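Local coordinates for protein endoglucanase (PDB 1WC2) that hydrolyses internal beta-1,4-glucosidic linkages in cellulose and related beta-glucans, is active on soluble carboxymethylcellulose, and also has expansin activity, at residues Phe41-Val49 / Arg166-Cys176. Residues are numbered along the deposited sequence; the frame is centred on the assembly and turned at random.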
loop_
_atom_site.group_PDB
_atom_site.type_symbol
_atom_site.label_atom_id
_atom_site.label_comp_id
_atom_site.label_asym_id
_atom_site.label_seq_id
_atom_site.Cartn_x
_atom_site.Cartn_y
_atom_site.Cartn_z
ATOM N N PHE A 41 -10.481 -4.212 13.578
ATOM C CA PHE A 41 -11.190 -5.490 13.588
ATOM C C PHE A 41 -10.172 -6.611 13.795
ATOM O O PHE A 41 -8.961 -6.375 13.816
ATOM C CB PHE A 41 -11.961 -5.707 12.275
ATOM C CG PHE A 41 -13.127 -4.775 12.098
ATOM C CD1 PHE A 41 -13.222 -3.955 10.979
ATOM C CD2 PHE A 41 -14.131 -4.712 13.061
ATOM C CE1 PHE A 41 -14.293 -3.114 10.834
ATOM C CE2 PHE A 41 -15.195 -3.861 12.908
ATOM C CZ PHE A 41 -15.275 -3.058 11.801
ATOM N N GLY A 42 -10.662 -7.838 13.961
ATOM C CA GLY A 42 -9.794 -8.984 14.157
ATOM C C GLY A 42 -8.978 -9.362 12.929
ATOM O O GLY A 42 -7.911 -9.950 13.079
ATOM N N TRP A 43 -9.477 -9.031 11.734
ATOM C CA TRP A 43 -8.854 -9.445 10.468
ATOM C C TRP A 43 -7.696 -8.578 9.976
ATOM O O TRP A 43 -6.882 -9.027 9.160
ATOM C CB TRP A 43 -9.907 -9.590 9.342
ATOM C CG TRP A 43 -10.820 -8.395 9.079
ATOM C CD1 TRP A 43 -12.091 -8.220 9.559
ATOM C CD2 TRP A 43 -10.570 -7.281 8.217
ATOM N NE1 TRP A 43 -12.626 -7.052 9.078
ATOM C CE2 TRP A 43 -11.710 -6.442 8.265
ATOM C CE3 TRP A 43 -9.476 -6.873 7.442
ATOM C CZ2 TRP A 43 -11.802 -5.264 7.551
ATOM C CZ3 TRP A 43 -9.568 -5.701 6.730
ATOM C CH2 TRP A 43 -10.716 -4.891 6.806
ATOM N N ASN A 44 -7.585 -7.352 10.473
ATOM C CA ASN A 44 -6.640 -6.421 9.851
ATOM C C ASN A 44 -5.177 -6.879 10.025
ATOM O O ASN A 44 -4.362 -6.764 9.113
ATOM C CB ASN A 44 -6.721 -4.988 10.433
ATOM C CG ASN A 44 -8.125 -4.393 10.480
ATOM O OD1 ASN A 44 -9.080 -5.032 10.916
ATOM N ND2 ASN A 44 -8.229 -3.111 10.134
ATOM N N ALA A 45 -4.839 -7.357 11.219
ATOM C CA ALA A 45 -3.438 -7.584 11.579
ATOM C C ALA A 45 -2.727 -8.613 10.702
ATOM O O ALA A 45 -1.520 -8.491 10.467
ATOM C CB ALA A 45 -3.319 -7.993 13.057
ATOM N N GLY A 46 -3.474 -9.626 10.239
ATOM C CA GLY A 46 -2.914 -10.721 9.479
ATOM C C GLY A 46 -3.218 -10.622 7.992
ATOM O O GLY A 46 -2.840 -11.513 7.242
ATOM N N SER A 47 -3.891 -9.553 7.548
ATOM C CA SER A 47 -4.259 -9.393 6.131
ATOM C C SER A 47 -3.202 -8.644 5.328
ATOM O O SER A 47 -2.305 -8.009 5.894
ATOM C CB SER A 47 -5.570 -8.621 6.026
ATOM O OG SER A 47 -6.657 -9.427 6.445
ATOM N N PHE A 48 -3.309 -8.752 4.000
ATOM C CA PHE A 48 -2.550 -7.934 3.066
ATOM C C PHE A 48 -3.294 -6.596 2.917
ATOM O O PHE A 48 -4.222 -6.446 2.110
ATOM C CB PHE A 48 -2.371 -8.650 1.721
ATOM C CG PHE A 48 -1.365 -9.797 1.745
ATOM C CD1 PHE A 48 -1.644 -10.988 1.087
ATOM C CD2 PHE A 48 -0.119 -9.658 2.365
ATOM C CE1 PHE A 48 -0.714 -12.041 1.075
ATOM C CE2 PHE A 48 0.805 -10.711 2.347
ATOM C CZ PHE A 48 0.504 -11.893 1.688
ATOM N N VAL A 49 -2.893 -5.648 3.768
ATOM C CA VAL A 49 -3.433 -4.296 3.790
ATOM C C VAL A 49 -2.299 -3.284 3.762
ATOM O O VAL A 49 -1.152 -3.606 4.081
ATOM C CB VAL A 49 -4.374 -4.066 5.012
ATOM C CG1 VAL A 49 -5.611 -4.973 4.903
ATOM C CG2 VAL A 49 -3.645 -4.260 6.350
ATOM N N ARG A 166 -5.781 -13.796 2.671
ATOM C CA ARG A 166 -5.200 -12.645 3.363
ATOM C C ARG A 166 -5.548 -11.324 2.682
ATOM O O ARG A 166 -5.554 -10.309 3.334
ATOM C CB ARG A 166 -3.679 -12.796 3.512
ATOM C CG ARG A 166 -3.273 -13.876 4.507
ATOM C CD ARG A 166 -1.783 -14.155 4.557
ATOM N NE ARG A 166 -1.287 -14.689 3.287
ATOM C CZ ARG A 166 -0.024 -15.046 3.062
ATOM N NH1 ARG A 166 0.888 -14.970 4.022
ATOM N NH2 ARG A 166 0.328 -15.515 1.870
ATOM N N THR A 167 -5.814 -11.329 1.373
ATOM C CA THR A 167 -6.340 -10.116 0.718
ATOM C C THR A 167 -7.804 -9.977 1.122
ATOM O O THR A 167 -8.590 -10.867 0.792
ATOM C CB THR A 167 -6.255 -10.240 -0.811
ATOM O OG1 THR A 167 -4.884 -10.338 -1.232
ATOM C CG2 THR A 167 -6.837 -9.007 -1.513
ATOM N N PRO A 168 -8.204 -8.921 1.830
ATOM C CA PRO A 168 -9.612 -8.794 2.238
ATOM C C PRO A 168 -10.587 -8.716 1.065
ATOM O O PRO A 168 -10.271 -8.162 0.015
ATOM C CB PRO A 168 -9.626 -7.497 3.051
ATOM C CG PRO A 168 -8.224 -7.346 3.520
ATOM C CD PRO A 168 -7.403 -7.793 2.341
ATOM N N SER A 169 -11.780 -9.260 1.273
ATOM C CA SER A 169 -12.882 -9.159 0.324
ATOM C C SER A 169 -13.608 -7.814 0.413
ATOM O O SER A 169 -13.484 -7.071 1.394
ATOM C CB SER A 169 -13.888 -10.280 0.599
ATOM O OG SER A 169 -14.486 -10.066 1.860
ATOM N N ASN A 170 -14.401 -7.510 -0.602
ATOM C CA ASN A 170 -15.272 -6.346 -0.546
ATOM C C ASN A 170 -16.252 -6.401 0.636
ATOM O O ASN A 170 -16.536 -5.378 1.248
ATOM C CB ASN A 170 -16.017 -6.157 -1.870
ATOM C CG ASN A 170 -15.083 -5.774 -3.020
ATOM O OD1 ASN A 170 -14.188 -4.931 -2.862
ATOM N ND2 ASN A 170 -15.276 -6.397 -4.179
ATOM N N SER A 171 -16.758 -7.591 0.953
ATOM C CA SER A 171 -17.619 -7.777 2.122
ATOM C C SER A 171 -16.930 -7.324 3.413
ATOM O O SER A 171 -17.544 -6.689 4.265
ATOM C CB SER A 171 -18.029 -9.248 2.252
ATOM O OG SER A 171 -18.710 -9.488 3.477
ATOM N N MET A 172 -15.663 -7.683 3.567
ATOM C CA MET A 172 -14.887 -7.252 4.722
ATOM C C MET A 172 -14.755 -5.736 4.779
ATOM O O MET A 172 -14.939 -5.139 5.851
ATOM C CB MET A 172 -13.519 -7.935 4.738
ATOM C CG MET A 172 -13.652 -9.428 5.058
ATOM S SD MET A 172 -12.270 -10.449 4.582
ATOM C CE MET A 172 -11.278 -9.978 5.634
ATOM N N TYR A 173 -14.467 -5.099 3.647
ATOM C CA TYR A 173 -14.393 -3.636 3.633
ATOM C C TYR A 173 -15.746 -3.003 4.036
ATOM O O TYR A 173 -15.785 -1.925 4.639
ATOM C CB TYR A 173 -13.899 -3.079 2.279
ATOM C CG TYR A 173 -13.830 -1.569 2.343
ATOM C CD1 TYR A 173 -12.937 -0.929 3.208
ATOM C CD2 TYR A 173 -14.700 -0.777 1.608
ATOM C CE1 TYR A 173 -12.916 0.457 3.315
ATOM C CE2 TYR A 173 -14.675 0.613 1.712
ATOM C CZ TYR A 173 -13.784 1.215 2.584
ATOM O OH TYR A 173 -13.741 2.579 2.746
ATOM N N GLY A 174 -16.855 -3.681 3.735
ATOM C CA GLY A 174 -18.173 -3.223 4.145
ATOM C C GLY A 174 -18.373 -3.039 5.643
ATOM O O GLY A 174 -19.283 -2.330 6.060
ATOM N N GLN A 175 -17.541 -3.698 6.441
ATOM C CA GLN A 175 -17.499 -3.503 7.890
ATOM C C GLN A 175 -16.942 -2.145 8.313
ATOM O O GLN A 175 -17.207 -1.690 9.433
ATOM C CB GLN A 175 -16.643 -4.577 8.547
ATOM C CG GLN A 175 -17.149 -5.996 8.330
ATOM C CD GLN A 175 -16.221 -7.040 8.898
ATOM O OE1 GLN A 175 -15.417 -6.744 9.782
ATOM N NE2 GLN A 175 -16.328 -8.270 8.400
ATOM N N CYS A 176 -16.126 -1.527 7.456
ATOM C CA CYS A 176 -15.418 -0.294 7.785
ATOM C C CYS A 176 -16.371 0.893 7.720
ATOM O O CYS A 176 -17.245 0.946 6.853
ATOM C CB CYS A 176 -14.255 -0.082 6.801
ATOM S SG CYS A 176 -13.092 -1.499 6.756
#
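Trp-43 lies with one indole face against the methyl of Met-172, whose CE sits 4.1 Å from the centroid of the five-membered ring in a CH-pi contact; SD makes a more distant Met-aromatic contact. Methionine's unbranched, flexible thioether can lay its methyl on a flat ring, and the bend at chi3 (72°) puts it there. The compact ring of Pro-168 brings CG to 3.8 Å from Trp-43 CZ3 and also meets Val-49 CG1. At the indole edge lies Cys-176 SG, tied by a disulfide to Cys-32. Asn-44 OD1 lies over the opposite indole face. Tryptophan adds an N-H to this broad apolar surface: NE1 donates to OE1 of the extended Gln-175 at 2.9 Å, the acceptor in the indole plane, the donor above the amide plane. The same OE1 rests over the centre of the Phe-41 ring. An alanine in place of Trp-43 would probably leave Met-172 and Pro-168 facing a gap and Gln-175 OE1 without its donor. Toward the other end, Phe-48 N donates to Arg-166 O at 2.8 Å. Arginine's flat guanidinium can lie against Phe-48, CZ to CZ 3.5 Å with the planes 48° apart, while its NH2 forms a salt bridge with Asp-164. The contact joins the loop entering strand 49-53 of the double-psi beta-barrel to the region around helix 170-173; gripped by face and N-H together, the indole is constrained in both position and rotation.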